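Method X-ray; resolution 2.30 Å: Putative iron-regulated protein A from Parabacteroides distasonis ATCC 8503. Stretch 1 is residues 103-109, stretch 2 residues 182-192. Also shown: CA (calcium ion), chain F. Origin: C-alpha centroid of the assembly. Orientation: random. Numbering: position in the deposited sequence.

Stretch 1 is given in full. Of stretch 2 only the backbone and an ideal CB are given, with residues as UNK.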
# COMPACT_ATOMS: atom_id res chain seq x y z
N GLN A 103 -4.25 13.48 -2.76
CA GLN A 103 -5.31 12.53 -3.04
C GLN A 103 -4.85 11.35 -3.90
O GLN A 103 -5.66 10.74 -4.55
CB GLN A 103 -6.45 13.22 -3.76
CG GLN A 103 -7.02 14.44 -3.04
CD GLN A 103 -8.04 13.97 -2.07
OE1 GLN A 103 -7.69 13.31 -1.07
NE2 GLN A 103 -9.32 14.21 -2.40
N LEU A 104 -3.56 11.01 -3.86
CA LEU A 104 -3.04 10.09 -4.83
C LEU A 104 -3.33 8.62 -4.47
O LEU A 104 -3.45 7.81 -5.36
CB LEU A 104 -1.57 10.35 -5.11
CG LEU A 104 -1.19 11.74 -5.62
CD1 LEU A 104 0.32 11.86 -5.54
CD2 LEU A 104 -1.71 12.07 -7.01
N ASP A 105 -3.52 8.29 -3.20
CA ASP A 105 -3.92 6.92 -2.80
C ASP A 105 -5.25 6.54 -3.49
O ASP A 105 -5.32 5.57 -4.24
CB ASP A 105 -3.99 6.86 -1.26
CG ASP A 105 -4.47 5.51 -0.70
OD1 ASP A 105 -4.31 4.44 -1.34
OD2 ASP A 105 -4.99 5.50 0.44
N PRO A 106 -6.32 7.34 -3.32
CA PRO A 106 -7.50 6.91 -4.07
C PRO A 106 -7.41 7.10 -5.58
O PRO A 106 -8.04 6.37 -6.33
CB PRO A 106 -8.62 7.80 -3.46
CG PRO A 106 -7.90 8.97 -2.92
CD PRO A 106 -6.69 8.33 -2.31
N SER A 107 -6.63 8.06 -6.05
CA SER A 107 -6.53 8.24 -7.48
C SER A 107 -5.88 7.01 -8.12
O SER A 107 -6.29 6.57 -9.18
CB SER A 107 -5.77 9.51 -7.83
OG SER A 107 -5.82 9.76 -9.23
N LEU A 108 -4.89 6.45 -7.45
CA LEU A 108 -4.09 5.34 -7.95
C LEU A 108 -4.74 3.98 -7.71
O LEU A 108 -4.41 3.05 -8.41
CB LEU A 108 -2.74 5.32 -7.21
CG LEU A 108 -1.60 6.13 -7.81
CD1 LEU A 108 -0.54 6.33 -6.75
CD2 LEU A 108 -1.06 5.42 -9.07
N ASP A 109 -5.63 3.85 -6.71
CA ASP A 109 -5.86 2.52 -6.17
C ASP A 109 -7.20 2.38 -5.46
O ASP A 109 -7.30 1.72 -4.42
CB ASP A 109 -4.69 2.16 -5.24
CG ASP A 109 -4.52 0.63 -4.98
OD1 ASP A 109 -4.88 -0.22 -5.84
OD2 ASP A 109 -3.96 0.29 -3.90
N UNK A 182 -1.69 5.94 -18.38
CA UNK A 182 -1.12 7.32 -18.41
C UNK A 182 -1.29 7.97 -17.06
O UNK A 182 -0.42 8.63 -16.54
CB UNK A 182 -1.79 8.18 -19.49
N UNK A 183 -2.47 7.82 -16.50
CA UNK A 183 -2.80 8.49 -15.29
C UNK A 183 -2.10 7.78 -14.09
O UNK A 183 -1.70 8.45 -13.15
CB UNK A 183 -4.32 8.53 -15.12
N UNK A 184 -1.94 6.45 -14.14
CA UNK A 184 -1.19 5.78 -13.10
C UNK A 184 0.24 6.38 -13.05
O UNK A 184 0.71 6.71 -11.96
CB UNK A 184 -1.15 4.27 -13.35
N UNK A 185 0.88 6.55 -14.22
CA UNK A 185 2.25 7.12 -14.34
C UNK A 185 2.31 8.54 -13.84
O UNK A 185 3.19 8.90 -13.10
CB UNK A 185 2.73 7.08 -15.79
N UNK A 186 1.34 9.32 -14.24
CA UNK A 186 1.29 10.73 -13.87
C UNK A 186 1.19 10.88 -12.32
O UNK A 186 1.90 11.72 -11.73
CB UNK A 186 0.10 11.41 -14.56
N UNK A 187 0.33 10.08 -11.68
CA UNK A 187 0.12 10.13 -10.23
C UNK A 187 1.43 9.72 -9.54
O UNK A 187 1.85 10.36 -8.59
CB UNK A 187 -1.03 9.22 -9.81
N UNK A 188 2.10 8.71 -10.07
CA UNK A 188 3.40 8.24 -9.55
C UNK A 188 4.50 9.28 -9.67
O UNK A 188 5.25 9.49 -8.74
CB UNK A 188 3.83 6.97 -10.29
N UNK A 189 4.59 9.94 -10.82
CA UNK A 189 5.45 11.10 -10.96
C UNK A 189 5.12 12.13 -9.90
O UNK A 189 6.03 12.65 -9.28
CB UNK A 189 5.32 11.71 -12.36
N UNK A 190 3.83 12.43 -9.69
CA UNK A 190 3.48 13.47 -8.74
C UNK A 190 3.91 13.05 -7.32
O UNK A 190 4.42 13.86 -6.57
CB UNK A 190 1.98 13.76 -8.79
N UNK A 191 3.78 11.78 -7.00
CA UNK A 191 4.10 11.25 -5.69
C UNK A 191 5.59 11.41 -5.40
O UNK A 191 5.98 11.88 -4.33
CB UNK A 191 3.69 9.78 -5.59
N UNK A 192 6.43 10.97 -6.34
CA UNK A 192 7.87 10.99 -6.13
C UNK A 192 8.34 12.43 -6.15
O UNK A 192 9.04 12.85 -5.21
CB UNK A 192 8.60 10.16 -7.19
CA CA F . -4.25 -0.80 -1.61

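Stretch 2 is helical throughout and runs nearly antiparallel to the short helix that begins at Leu104, with an angle of 156° between their directions and a closest axial approach of 9.6 Å. Leu104, Ser107 and Leu108 form the surface against which its positions can be judged.

At position 182 the ideal CB has no atom of stretch 1 nearby, so any helix-compatible residue would do, and a polar one is reasonable. It is Glu182, which makes no contact with stretch 1.

Position 183 points its CA-to-CB bond sideways. No atom of stretch 1 lies near the CB, but a long side chain could reach the hydroxyl of Ser107; Lys, Arg, Gln or Glu would all be plausible. The residue is Arg183. Its chi2 is p, and NE comes to 3.8 Å from Ser107 OG, an oblique approach rather than a hydrogen bond. Its firm partner lies one turn further along its own helix, at position 187.

The CB at 184 is also directed sideways, 4.4 Å from Leu108 CD2, which favours an apolar side chain such as Leu, Ile or Met. The deposited residue is selenomethionine, Met184, whose CB makes the apolar contact with Leu108, while Met184 O lies 3.6 Å from Leu108 CD2.

At 185 the CB points away and at 186 nothing of stretch 1 is near, so any helix-compatible residue would suit either; Leu185 and Ser186 are found.

Position 187 is the most informative. Its CB points toward stretch 1, with Leu108 CG at 3.7 Å and Leu104 CD2 at 4.0 Å, while Ser107 OG stands 4.9 Å away. The leucines would accept a small or medium apolar residue such as Ala, but the hydroxyl also invites a polar one whose terminal atoms extend far enough, Asp or Asn. Asp187 is found here. With chi1 at m, it accepts a hydrogen bond from Ser107 OG to Asp187 OD2 at 2.6 Å, and Asp187 OD1 receives Arg183 NE at 3.0 Å in a salt bridge. The carboxylate thus joins the two helices while being held by its own. A water bridges the same two residues, donating to Ser107 O at 2.7 Å and to Asp187 OD2 at 2.8 Å.

At 188 the CB points away, 5.3 Å from Leu108 CD2, and stretch 1 sets no strict limit on size; Ala, Ser, Thr, Val or something larger would be compatible. Thr188 OG1 donates a 2.9 Å hydrogen bond to Met184 O and lies 4.0 Å from Leu108 CD2.

Position 189 is out of reach, so any helix-compatible residue would suit; it is Gln189, with no contact to stretch 1.

The CB at 190 points toward stretch 1 and lies 4.1 Å from Leu104 CD1, so many residues could cover this methyl with their aliphatic part. Asp190 does so through CB, 4.2 Å from Leu104 CD1.

Position 191 likewise faces Leu104 CD1, at 4.0 Å from its CB, and Leu, Ile, Val or Met would fit. Leu191 packs its CB there and brings CD2 to 4.5 Å from Leu108 CD1, touching both leucines.

At 192 nothing of stretch 1 is near the CB, so no side chain is preferred; Tyr192 makes no contact with stretch 1.

Stretch 2 182-192: ERMLSDTQDLY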
# COMPACT_ATOMS: atom_id res chain seq x y z
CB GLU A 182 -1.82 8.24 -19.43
CG GLU A 182 -1.23 8.21 -20.82
CD GLU A 182 -2.13 8.81 -21.93
OE1 GLU A 182 -2.79 9.88 -21.73
OE2 GLU A 182 -2.12 8.19 -23.02
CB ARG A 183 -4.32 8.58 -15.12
CG ARG A 183 -4.75 9.18 -13.78
CD ARG A 183 -4.18 10.60 -13.66
NE ARG A 183 -4.71 11.37 -12.54
CZ ARG A 183 -5.78 12.17 -12.58
NH1 ARG A 183 -6.51 12.31 -13.65
NH2 ARG A 183 -6.15 12.85 -11.52
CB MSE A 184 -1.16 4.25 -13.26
CG MSE A 184 -2.44 3.55 -12.87
SE MSE A 184 -2.66 1.77 -13.57
CE MSE A 184 -1.10 1.08 -12.73
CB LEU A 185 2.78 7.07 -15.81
CG LEU A 185 4.19 7.60 -16.06
CD1 LEU A 185 5.20 6.95 -15.10
CD2 LEU A 185 4.59 7.47 -17.54
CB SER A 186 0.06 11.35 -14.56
OG SER A 186 -0.08 12.65 -14.16
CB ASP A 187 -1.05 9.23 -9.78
CG ASP A 187 -2.46 9.79 -10.17
OD1 ASP A 187 -2.57 11.00 -10.50
OD2 ASP A 187 -3.49 9.01 -10.10
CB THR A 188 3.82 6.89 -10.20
OG1 THR A 188 2.74 5.94 -10.10
CG2 THR A 188 5.05 6.30 -9.48
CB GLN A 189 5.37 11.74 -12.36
CG GLN A 189 6.07 10.90 -13.42
CD GLN A 189 5.64 11.21 -14.85
OE1 GLN A 189 4.69 11.98 -15.07
NE2 GLN A 189 6.34 10.61 -15.84
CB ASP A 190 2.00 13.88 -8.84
CG ASP A 190 1.69 14.69 -10.13
OD1 ASP A 190 2.63 15.19 -10.74
OD2 ASP A 190 0.51 14.79 -10.55
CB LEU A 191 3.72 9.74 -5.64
CG LEU A 191 3.77 8.98 -4.33
CD1 LEU A 191 3.13 9.79 -3.19
CD2 LEU A 191 3.09 7.60 -4.51
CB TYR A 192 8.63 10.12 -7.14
CG TYR A 192 10.12 10.29 -7.13
CD1 TYR A 192 10.89 9.82 -6.08
CD2 TYR A 192 10.77 10.95 -8.17
CE1 TYR A 192 12.27 9.98 -6.05
CE2 TYR A 192 12.17 11.10 -8.17
CZ TYR A 192 12.91 10.61 -7.10
OH TYR A 192 14.28 10.77 -7.07
O HOH W 1 -4.35 6.51 -11.03
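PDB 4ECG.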